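Local coordinates for protein Old Yellow Enzyme (Pichia, PDB 6AGZ) that binds flavin mononucleotide in a TIM barrel and, as an old yellow enzyme, probably catalyses the asymmetric reduction of the carbon-carbon double bond of enones, at residues T12-I18 and V332-R337; R28-T34 and I340-F346; S283-P287 and R315-Y319. All coordinates share one frame; numbering follows the deposited sequence.

In the fold
Near the N terminus, residues 12-18 lead toward the hairpin strand 18-20, and contact 1 joins them to the end of helix 328-334 and the loop after it, closing a loop of more than 300 residues. The chain then enters the first barrel strand, 29-31, which contact 2 pairs with the eighth, 338-341, shutting the barrel. Since 332-337 precedes 340-346, contacts 1 and 2 cross; they touch through Arg28, whose side chain reaches the 12-18 segment. Contact 3, between strands 281-285 and 313-316, is nested inside both loops. Its second strand is the other neighbour of 338-341, and contacts 2 and 3 both reach FMN.

Contact 1. Residues T12-I18 and V332-R337; sequences TNLFKPI and VNADDR
Asn13 and Asn333 meet in a polar, partly buried contact between the turn that precedes strand 18-20 and the C-terminal end of helix 328-334, at one end of the barrel. Asn333 OD1 takes the backbone N of Asn13 at 2.9 Å in its carbonyl plane, and the two side-chain amides stand almost perpendicular, 87° apart. Asn13 in turn sends ND2 to the end of the helix and the loop beyond: its bond to Val332 O is 3.1 Å long, and a weak, bent one goes to Asp335 O. Asparagine suits the place because its short amide can donate to both carbonyls; an alanine here would probably leave Val332 O and Asp335 O without this side-chain donor. The N-terminal segment thus lies against the last helix before the eighth strand of the TIM barrel, with Thr12 OG1 accepting from Leu14 N in an ST turn and also bonded to Leu9 O. The methyl groups of Val332 pack against the backbone N of Leu14. Farther along, the extended Lys16 chain turns only at its end (chi4 -97°) and brings NZ to the syn side of Asp336 OD1, 2.9 Å away. That oxygen also pairs with Arg28, so the carboxylate sits between two positive charges, which would be expected to stabilise its ionised form. Ile18 CD1 rests 3.9 Å from Asp336 O.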
loop_
_atom_site.group_PDB
_atom_site.type_symbol
_atom_site.label_atom_id
_atom_site.label_comp_id
_atom_site.label_asym_id
_atom_site.label_seq_id
_atom_site.Cartn_x
_atom_site.Cartn_y
_atom_site.Cartn_z
ATOM N N THR A 12 9.593 -2.892 29.162
ATOM C CA THR A 12 9.326 -3.061 27.741
ATOM C C THR A 12 10.516 -2.608 26.900
ATOM O O THR A 12 11.538 -2.140 27.410
ATOM C CB THR A 12 8.065 -2.291 27.348
ATOM O OG1 THR A 12 8.318 -0.882 27.438
ATOM C CG2 THR A 12 6.918 -2.650 28.280
ATOM N N ASN A 13 10.363 -2.761 25.581
ATOM C CA ASN A 13 11.359 -2.269 24.635
ATOM C C ASN A 13 11.502 -0.756 24.684
ATOM O O ASN A 13 12.501 -0.226 24.183
ATOM C CB ASN A 13 10.995 -2.696 23.212
ATOM C CG ASN A 13 11.450 -4.104 22.886
ATOM O OD1 ASN A 13 11.962 -4.819 23.746
ATOM N ND2 ASN A 13 11.263 -4.510 21.635
ATOM N N LEU A 14 10.527 -0.048 25.265
ATOM C CA LEU A 14 10.593 1.408 25.314
ATOM C C LEU A 14 11.848 1.894 26.029
ATOM O O LEU A 14 12.351 2.982 25.727
ATOM C CB LEU A 14 9.346 1.970 25.998
ATOM C CG LEU A 14 9.207 3.494 25.941
ATOM C CD1 LEU A 14 8.986 3.948 24.506
ATOM C CD2 LEU A 14 8.088 3.987 26.845
ATOM N N PHE A 15 12.372 1.106 26.966
ATOM C CA PHE A 15 13.608 1.442 27.660
ATOM C C PHE A 15 14.683 0.391 27.416
ATOM O O PHE A 15 15.500 0.102 28.292
ATOM C CB PHE A 15 13.356 1.642 29.151
ATOM C CG PHE A 15 12.607 2.899 29.455
ATOM C CD1 PHE A 15 13.269 4.115 29.507
ATOM C CD2 PHE A 15 11.238 2.874 29.653
ATOM C CE1 PHE A 15 12.581 5.280 29.771
ATOM C CE2 PHE A 15 10.545 4.036 29.916
ATOM C CZ PHE A 15 11.217 5.240 29.976
ATOM N N LYS A 16 14.680 -0.183 26.230
ATOM C CA LYS A 16 15.742 -1.046 25.739
ATOM C C LYS A 16 16.597 -0.264 24.756
ATOM O O LYS A 16 16.049 0.358 23.834
ATOM C CB LYS A 16 15.162 -2.288 25.063
ATOM C CG LYS A 16 16.196 -3.295 24.573
ATOM C CD LYS A 16 15.535 -4.514 23.942
ATOM C CE LYS A 16 16.571 -5.495 23.415
ATOM N NZ LYS A 16 16.814 -5.324 21.952
ATOM N N PRO A 17 17.918 -0.246 24.926
ATOM C CA PRO A 17 18.768 0.550 24.032
ATOM C C PRO A 17 18.625 0.107 22.584
ATOM O O PRO A 17 18.243 -1.028 22.286
ATOM C CB PRO A 17 20.186 0.289 24.558
ATOM C CG PRO A 17 19.992 -0.165 25.972
ATOM C CD PRO A 17 18.697 -0.920 25.977
ATOM N N ILE A 18 18.937 1.023 21.671
ATOM C CA ILE A 18 18.789 0.744 20.245
ATOM C C ILE A 18 19.780 1.602 19.473
ATOM O O ILE A 18 20.031 2.757 19.826
ATOM C CB ILE A 18 17.339 0.988 19.768
ATOM C CG1 ILE A 18 17.177 0.588 18.300
ATOM C CG2 ILE A 18 16.930 2.440 19.982
ATOM C CD1 ILE A 18 15.791 0.839 17.747
ATOM N N VAL A 332 5.803 -1.121 20.445
ATOM C CA VAL A 332 7.231 -1.049 20.742
ATOM C C VAL A 332 7.807 -2.443 20.961
ATOM O O VAL A 332 8.996 -2.674 20.706
ATOM C CB VAL A 332 7.498 -0.125 21.948
ATOM C CG1 VAL A 332 7.243 -0.845 23.266
ATOM C CG2 VAL A 332 8.921 0.418 21.895
ATOM N N ASN A 333 6.989 -3.394 21.416
ATOM C CA ASN A 333 7.449 -4.766 21.587
ATOM C C ASN A 333 7.226 -5.629 20.352
ATOM O O ASN A 333 7.707 -6.767 20.320
ATOM C CB ASN A 333 6.755 -5.417 22.791
ATOM C CG ASN A 333 7.307 -4.931 24.118
ATOM O OD1 ASN A 333 8.406 -4.378 24.183
ATOM N ND2 ASN A 333 6.550 -5.144 25.186
ATOM N N ALA A 334 6.523 -5.114 19.340
ATOM C CA ALA A 334 6.217 -5.920 18.161
ATOM C C ALA A 334 7.484 -6.350 17.435
ATOM O O ALA A 334 7.564 -7.475 16.925
ATOM C CB ALA A 334 5.298 -5.144 17.216
ATOM N N ASP A 335 8.481 -5.473 17.372
ATOM C CA ASP A 335 9.754 -5.804 16.746
ATOM C C ASP A 335 10.864 -5.080 17.501
ATOM O O ASP A 335 10.651 -4.547 18.596
ATOM C CB ASP A 335 9.739 -5.466 15.248
ATOM C CG ASP A 335 9.380 -4.015 14.965
ATOM O OD1 ASP A 335 9.820 -3.114 15.712
ATOM O OD2 ASP A 335 8.658 -3.773 13.976
ATOM N N ASP A 336 12.059 -5.066 16.912
ATOM C CA ASP A 336 13.242 -4.490 17.535
ATOM C C ASP A 336 13.712 -3.219 16.832
ATOM O O ASP A 336 14.875 -2.831 16.976
ATOM C CB ASP A 336 14.367 -5.526 17.569
ATOM C CG ASP A 336 15.346 -5.290 18.699
ATOM O OD1 ASP A 336 14.907 -4.878 19.793
ATOM O OD2 ASP A 336 16.557 -5.520 18.493
ATOM N N ARG A 337 12.829 -2.556 16.077
ATOM C CA ARG A 337 13.216 -1.379 15.306
ATOM C C ARG A 337 12.217 -0.232 15.446
ATOM O O ARG A 337 12.201 0.669 14.602
ATOM C CB ARG A 337 13.401 -1.740 13.826
ATOM C CG ARG A 337 12.256 -2.536 13.187
ATOM C CD ARG A 337 11.115 -1.638 12.715
ATOM N NE ARG A 337 10.115 -2.355 11.930
ATOM C CZ ARG A 337 9.917 -2.172 10.627
ATOM N NH1 ARG A 337 10.647 -1.290 9.960
ATOM N NH2 ARG A 337 8.984 -2.868 9.992
#

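Contact 2. Residues R28-T34 and I340-F346; sequences RLVFPPT and IGCSRYF. With FMN (flavin mononucleotide), chain C.
Phe31 carries its ring on a CG opposite the backbone N (chi1 -174°), while the unusual first torsion of Phe346, -135°, swings the second ring across to meet it. The CG of each lies over a face of the other ring, the planes 36° apart and the centroids 4.6 Å apart, and Phe346 CD2 comes within 3.5 Å of Phe31 CB. The broad, flat side chains fill the buried space between the start of helix 344-348 and strand 29-31, with Tyr52 and Arg56 of helix 47-57 also against Phe31 and Leu352 and Pro353 of helix 352-358 against Phe346. Leu29 CD1 adds a contact with Cys342 SG.

Alongside, the strands pair in parallel: Ile340 N donates to Arg28 O, Val30 N to Ile340 O, and Cys342 N to Val30 O. Glycine suits the place of Gly341, whose CA is 3.7 Å from Pro32 CG, because a beta carbon there would collide with that CG. Beyond the strands a chain of hydroxyls links the loops: Ser343 OG donates to Thr34 OG1 at 2.7 Å, and Thr34 OG1 in turn donates a hydrogen bond to Pro32 O from above that carbonyl plane.

The cofactor lies across both strand ends. Pro33 O accepts from the ribityl O2' of FMN, Ser343 N holds O2P at 2.9 Å, and Arg344 uses both its backbone N and its NE on O3P, each at 2.9 Å, while NH2 reaches O1P at the edge of the guanidinium. Backbone amides at the start of a short helix, joined by an arginine, form the phosphate-binding site expected after the eighth strand of an FMN-binding TIM barrel, here where that strand meets the first.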
loop_
_atom_site.group_PDB
_atom_site.type_symbol
_atom_site.label_atom_id
_atom_site.label_comp_id
_atom_site.label_asym_id
_atom_site.label_seq_id
_atom_site.Cartn_x
_atom_site.Cartn_y
_atom_site.Cartn_z
ATOM N N ARG A 28 13.927 4.124 23.653
ATOM C CA ARG A 28 13.220 4.285 22.389
ATOM C C ARG A 28 12.047 5.251 22.518
ATOM O O ARG A 28 11.136 5.238 21.685
ATOM C CB ARG A 28 12.763 2.920 21.869
ATOM C CG ARG A 28 13.884 1.894 21.928
ATOM C CD ARG A 28 13.531 0.563 21.294
ATOM N NE ARG A 28 14.622 -0.390 21.477
ATOM C CZ ARG A 28 14.643 -1.619 20.970
ATOM N NH1 ARG A 28 13.626 -2.054 20.240
ATOM N NH2 ARG A 28 15.683 -2.411 21.193
ATOM N N LEU A 29 12.061 6.090 23.550
ATOM C CA LEU A 29 11.098 7.170 23.703
ATOM C C LEU A 29 11.648 8.419 23.027
ATOM O O LEU A 29 12.789 8.817 23.282
ATOM C CB LEU A 29 10.822 7.439 25.184
ATOM C CG LEU A 29 9.999 8.679 25.536
ATOM C CD1 LEU A 29 8.552 8.517 25.095
ATOM C CD2 LEU A 29 10.082 8.969 27.027
ATOM N N VAL A 30 10.839 9.031 22.168
ATOM C CA VAL A 30 11.273 10.148 21.338
ATOM C C VAL A 30 10.387 11.352 21.617
ATOM O O VAL A 30 9.168 11.218 21.771
ATOM C CB VAL A 30 11.239 9.784 19.839
ATOM C CG1 VAL A 30 11.694 10.962 18.986
ATOM C CG2 VAL A 30 12.097 8.560 19.568
ATOM N N PHE A 31 11.011 12.527 21.695
ATOM C CA PHE A 31 10.303 13.799 21.689
ATOM C C PHE A 31 10.153 14.236 20.238
ATOM O O PHE A 31 11.114 14.733 19.637
ATOM C CB PHE A 31 11.060 14.852 22.503
ATOM C CG PHE A 31 10.322 16.156 22.658
ATOM C CD1 PHE A 31 8.953 16.231 22.457
ATOM C CD2 PHE A 31 11.006 17.311 23.007
ATOM C CE1 PHE A 31 8.280 17.431 22.601
ATOM C CE2 PHE A 31 10.339 18.512 23.152
ATOM C CZ PHE A 31 8.975 18.572 22.949
ATOM N N PRO A 32 8.979 14.057 19.640
ATOM C CA PRO A 32 8.800 14.399 18.227
ATOM C C PRO A 32 8.909 15.898 18.022
ATOM O O PRO A 32 8.855 16.668 18.993
ATOM C CB PRO A 32 7.380 13.891 17.916
ATOM C CG PRO A 32 7.005 13.004 19.073
ATOM C CD PRO A 32 7.735 13.560 20.247
ATOM N N PRO A 33 9.080 16.353 16.781
ATOM C CA PRO A 33 9.125 17.800 16.532
ATOM C C PRO A 33 7.839 18.467 16.996
ATOM O O PRO A 33 6.739 18.042 16.644
ATOM C CB PRO A 33 9.299 17.893 15.011
ATOM C CG PRO A 33 8.841 16.569 14.485
ATOM C CD PRO A 33 9.220 15.578 15.537
ATOM N N THR A 34 7.987 19.513 17.808
ATOM C CA THR A 34 6.842 20.202 18.398
ATOM C C THR A 34 7.073 21.704 18.298
ATOM O O THR A 34 7.913 22.256 19.015
ATOM C CB THR A 34 6.628 19.775 19.850
ATOM O OG1 THR A 34 6.573 18.345 19.923
ATOM C CG2 THR A 34 5.326 20.352 20.384
ATOM N N ILE A 340 8.933 5.104 19.829
ATOM C CA ILE A 340 7.627 5.631 20.213
ATOM C C ILE A 340 7.789 7.108 20.542
ATOM O O ILE A 340 8.563 7.470 21.438
ATOM C CB ILE A 340 7.027 4.868 21.404
ATOM C CG1 ILE A 340 6.791 3.402 21.030
ATOM C CG2 ILE A 340 5.728 5.518 21.848
ATOM C CD1 ILE A 340 5.706 3.202 19.992
ATOM N N GLY A 341 7.064 7.956 19.819
ATOM C CA GLY A 341 7.111 9.392 20.025
ATOM C C GLY A 341 5.908 9.879 20.825
ATOM O O GLY A 341 4.777 9.472 20.568
ATOM N N CYS A 342 6.180 10.745 21.798
ATOM C CA CYS A 342 5.143 11.367 22.619
ATOM C C CYS A 342 5.421 12.864 22.666
ATOM O O CYS A 342 6.419 13.293 23.255
ATOM C CB CYS A 342 5.115 10.767 24.025
ATOM S SG CYS A 342 4.954 8.967 24.066
ATOM N N SER A 343 4.542 13.657 22.050
ATOM C CA SER A 343 4.764 15.093 21.899
ATOM C C SER A 343 4.017 15.916 22.943
ATOM O O SER A 343 4.636 16.665 23.705
ATOM C CB SER A 343 4.351 15.541 20.489
ATOM O OG SER A 343 4.255 16.953 20.408
ATOM N N ARG A 344 2.688 15.784 22.994
ATOM C CA ARG A 344 1.884 16.687 23.813
ATOM C C ARG A 344 2.193 16.531 25.297
ATOM O O ARG A 344 2.271 17.525 26.028
ATOM C CB ARG A 344 0.397 16.461 23.533
ATOM C CG ARG A 344 -0.066 17.087 22.224
ATOM C CD ARG A 344 -1.508 16.740 21.888
ATOM N NE ARG A 344 -1.642 15.385 21.358
ATOM C CZ ARG A 344 -2.759 14.904 20.818
ATOM N NH1 ARG A 344 -3.839 15.670 20.733
ATOM N NH2 ARG A 344 -2.794 13.661 20.360
ATOM N N TYR A 345 2.384 15.296 25.761
ATOM C CA TYR A 345 2.736 15.094 27.160
ATOM C C TYR A 345 4.188 15.441 27.457
ATOM O O TYR A 345 4.519 15.714 28.615
ATOM C CB TYR A 345 2.444 13.654 27.582
ATOM C CG TYR A 345 0.991 13.428 27.920
ATOM C CD1 TYR A 345 0.453 13.914 29.104
ATOM C CD2 TYR A 345 0.154 12.739 27.054
ATOM C CE1 TYR A 345 -0.876 13.719 29.419
ATOM C CE2 TYR A 345 -1.179 12.537 27.360
ATOM C CZ TYR A 345 -1.687 13.029 28.543
ATOM O OH TYR A 345 -3.013 12.829 28.852
ATOM N N PHE A 346 5.058 15.445 26.446
ATOM C CA PHE A 346 6.432 15.876 26.673
ATOM C C PHE A 346 6.508 17.378 26.915
ATOM O O PHE A 346 7.436 17.851 27.580
ATOM C CB PHE A 346 7.311 15.478 25.489
ATOM C CG PHE A 346 8.629 14.874 25.887
ATOM C CD1 PHE A 346 9.361 15.399 26.940
ATOM C CD2 PHE A 346 9.133 13.774 25.211
ATOM C CE1 PHE A 346 10.571 14.839 27.307
ATOM C CE2 PHE A 346 10.343 13.211 25.573
ATOM C CZ PHE A 346 11.064 13.746 26.622
HETATM N N1 FMN C . 4.870 17.594 13.945
HETATM C C2 FMN C . 5.872 17.892 13.040
HETATM O O2 FMN C . 6.238 17.044 12.226
HETATM N N3 FMN C . 6.464 19.138 13.043
HETATM C C4 FMN C . 6.055 20.090 13.953
HETATM O O4 FMN C . 6.578 21.203 13.963
HETATM C C4A FMN C . 5.049 19.791 14.863
HETATM N N5 FMN C . 4.644 20.744 15.769
HETATM C C5A FMN C . 3.650 20.455 16.678
HETATM C C6 FMN C . 3.247 21.423 17.589
HETATM C C7 FMN C . 2.244 21.140 18.507
HETATM C C7M FMN C . 1.813 22.185 19.492
HETATM C C8 FMN C . 1.641 19.890 18.514
HETATM C C8M FMN C . 0.558 19.583 19.505
HETATM C C9 FMN C . 2.043 18.924 17.601
HETATM C C9A FMN C . 3.050 19.201 16.680
HETATM N N10 FMN C . 3.453 18.243 15.767
HETATM C C10 FMN C . 4.453 18.539 14.859
HETATM C "C1'" FMN C . 2.817 16.881 15.772
HETATM C "C2'" FMN C . 3.548 16.033 16.817
HETATM O "O2'" FMN C . 4.901 15.898 16.441
HETATM C "C3'" FMN C . 2.924 14.653 17.019
HETATM O "O3'" FMN C . 3.020 13.900 15.831
HETATM C "C4'" FMN C . 1.466 14.768 17.452
HETATM O "O4'" FMN C . 1.353 15.715 18.490
HETATM C "C5'" FMN C . 0.916 13.436 17.947
HETATM O "O5'" FMN C . 1.739 12.940 18.980
HETATM P P FMN C . 1.208 12.926 20.499
HETATM O O1P FMN C . -0.133 12.233 20.546
HETATM O O2P FMN C . 2.187 12.184 21.377
HETATM O O3P FMN C . 1.073 14.348 20.987
#

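Contact 3. Residues S283-P287 and R315-Y319; sequences SIVEP and RSGGY. With FMN (flavin mononucleotide), chain C.
Strands 281-285 and 313-316 run parallel, Ile284 paired with Arg315 and Val285 with Ser316, and are joined by bonds from Ser316 N to Ile284 O and from Glu286 N to Ser316 O, the latter 2.7 Å long. Just past its strand, Glu286 bends at chi2 (-57°) and brings its carboxylate back to Arg315, which folds at chi3 to meet it. The guanidinium grips side-on: NE reaches OE2 and NH2 reaches OE1, both at 2.9 Å. Its plane stands 65° from the carboxylate, so both oxygens are approached from above the carboxylate plane, although OE2 lies in the guanidinium plane. Asn302 is a second donor to OE2. Tyr319 sets its OH 3.3 Å from Glu286 CG and bonds to Asp331. The aliphatic part of Arg315 runs beside Ile284, whose CD1 packs on its CG, so one long side chain serves both apolar and charged neighbours. On the side of Val285 and Ser316, a water donates to Ile284 O and links the hydroxyls of Ser283 and Ser316. Gly317 has backbone angles that would jam a beta carbon against the preceding carbonyl, and Gly318 has a positive phi, which glycine adopts most easily. The Gly317-Gly318 loop puts Gly318 N 2.8 Å from FMN O1P, supplying phosphate binding from the loop after the seventh strand, as expected of an FMN-dependent TIM barrel.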
loop_
_atom_site.group_PDB
_atom_site.type_symbol
_atom_site.label_atom_id
_atom_site.label_comp_id
_atom_site.label_asym_id
_atom_site.label_seq_id
_atom_site.Cartn_x
_atom_site.Cartn_y
_atom_site.Cartn_z
ATOM N N SER A 283 9.755 8.622 10.119
ATOM C CA SER A 283 8.789 9.044 11.125
ATOM C C SER A 283 7.383 9.005 10.540
ATOM O O SER A 283 7.134 9.567 9.469
ATOM C CB SER A 283 9.112 10.450 11.631
ATOM O OG SER A 283 8.221 10.827 12.666
ATOM N N ILE A 284 6.468 8.341 11.246
ATOM C CA ILE A 284 5.095 8.165 10.802
ATOM C C ILE A 284 4.140 8.510 11.937
ATOM O O ILE A 284 4.451 8.352 13.124
ATOM C CB ILE A 284 4.824 6.730 10.284
ATOM C CG1 ILE A 284 4.804 5.719 11.432
ATOM C CG2 ILE A 284 5.859 6.328 9.243
ATOM C CD1 ILE A 284 4.437 4.320 10.986
ATOM N N VAL A 285 2.958 8.979 11.551
ATOM C CA VAL A 285 1.925 9.429 12.476
ATOM C C VAL A 285 0.816 8.388 12.509
ATOM O O VAL A 285 0.281 8.004 11.460
ATOM C CB VAL A 285 1.374 10.807 12.068
ATOM C CG1 VAL A 285 0.084 11.100 12.811
ATOM C CG2 VAL A 285 2.415 11.883 12.335
ATOM N N GLU A 286 0.478 7.930 13.710
ATOM C CA GLU A 286 -0.588 6.955 13.855
ATOM C C GLU A 286 -1.943 7.617 13.613
ATOM O O GLU A 286 -2.192 8.720 14.110
ATOM C CB GLU A 286 -0.551 6.317 15.241
ATOM C CG GLU A 286 0.693 5.479 15.499
ATOM C CD GLU A 286 0.864 4.366 14.481
ATOM O OE1 GLU A 286 -0.025 3.493 14.384
ATOM O OE2 GLU A 286 1.891 4.368 13.769
ATOM N N PRO A 287 -2.837 6.973 12.847
ATOM C CA PRO A 287 -4.174 7.455 12.478
ATOM C C PRO A 287 -4.973 8.006 13.659
ATOM O O PRO A 287 -5.039 7.358 14.703
ATOM C CB PRO A 287 -4.854 6.202 11.903
ATOM C CG PRO A 287 -3.890 5.054 12.144
ATOM C CD PRO A 287 -2.545 5.668 12.236
ATOM N N ARG A 315 7.058 5.896 15.483
ATOM C CA ARG A 315 5.603 5.969 15.438
ATOM C C ARG A 315 5.118 6.948 16.497
ATOM O O ARG A 315 5.476 6.818 17.672
ATOM C CB ARG A 315 4.985 4.587 15.660
ATOM C CG ARG A 315 5.625 3.498 14.814
ATOM C CD ARG A 315 4.949 2.152 15.013
ATOM N NE ARG A 315 3.579 2.147 14.513
ATOM C CZ ARG A 315 2.847 1.049 14.358
ATOM N NH1 ARG A 315 3.357 -0.137 14.657
ATOM N NH2 ARG A 315 1.606 1.135 13.898
ATOM N N SER A 316 4.314 7.929 16.084
ATOM C CA SER A 316 3.845 8.948 17.015
ATOM C C SER A 316 2.337 9.136 16.911
ATOM O O SER A 316 1.739 8.953 15.846
ATOM C CB SER A 316 4.546 10.292 16.774
ATOM O OG SER A 316 5.942 10.182 16.986
ATOM N N GLY A 317 1.729 9.507 18.039
ATOM C CA GLY A 317 0.332 9.899 18.079
ATOM C C GLY A 317 -0.568 9.045 18.948
ATOM O O GLY A 317 -0.808 7.872 18.647
ATOM N N GLY A 318 -1.082 9.630 20.034
ATOM C CA GLY A 318 -2.098 8.993 20.846
ATOM C C GLY A 318 -1.602 7.990 21.865
ATOM O O GLY A 318 -2.405 7.520 22.682
ATOM N N TYR A 319 -0.311 7.648 21.851
ATOM C CA TYR A 319 0.181 6.497 22.602
ATOM C C TYR A 319 0.028 6.636 24.112
ATOM O O TYR A 319 0.011 5.619 24.812
ATOM C CB TYR A 319 1.649 6.241 22.261
ATOM C CG TYR A 319 1.851 5.480 20.973
ATOM C CD1 TYR A 319 1.394 4.175 20.841
ATOM C CD2 TYR A 319 2.505 6.057 19.894
ATOM C CE1 TYR A 319 1.575 3.469 19.669
ATOM C CE2 TYR A 319 2.693 5.358 18.716
ATOM C CZ TYR A 319 2.227 4.064 18.610
ATOM O OH TYR A 319 2.411 3.363 17.441
HETATM N N1 FMN C . 4.870 17.594 13.945
HETATM C C2 FMN C . 5.872 17.892 13.040
HETATM O O2 FMN C . 6.238 17.044 12.226
HETATM N N3 FMN C . 6.464 19.138 13.043
HETATM C C4 FMN C . 6.055 20.090 13.953
HETATM O O4 FMN C . 6.578 21.203 13.963
HETATM C C4A FMN C . 5.049 19.791 14.863
HETATM N N5 FMN C . 4.644 20.744 15.769
HETATM C C5A FMN C . 3.650 20.455 16.678
HETATM C C6 FMN C . 3.247 21.423 17.589
HETATM C C7 FMN C . 2.244 21.140 18.507
HETATM C C7M FMN C . 1.813 22.185 19.492
HETATM C C8 FMN C . 1.641 19.890 18.514
HETATM C C8M FMN C . 0.558 19.583 19.505
HETATM C C9 FMN C . 2.043 18.924 17.601
HETATM C C9A FMN C . 3.050 19.201 16.680
HETATM N N10 FMN C . 3.453 18.243 15.767
HETATM C C10 FMN C . 4.453 18.539 14.859
HETATM C "C1'" FMN C . 2.817 16.881 15.772
HETATM C "C2'" FMN C . 3.548 16.033 16.817
HETATM O "O2'" FMN C . 4.901 15.898 16.441
HETATM C "C3'" FMN C . 2.924 14.653 17.019
HETATM O "O3'" FMN C . 3.020 13.900 15.831
HETATM C "C4'" FMN C . 1.466 14.768 17.452
HETATM O "O4'" FMN C . 1.353 15.715 18.490
HETATM C "C5'" FMN C . 0.916 13.436 17.947
HETATM O "O5'" FMN C . 1.739 12.940 18.980
HETATM P P FMN C . 1.208 12.926 20.499
HETATM O O1P FMN C . -0.133 12.233 20.546
HETATM O O2P FMN C . 2.187 12.184 21.377
HETATM O O3P FMN C . 1.073 14.348 20.987
HETATM O O HOH W 1 6.201 10.140 13.991
#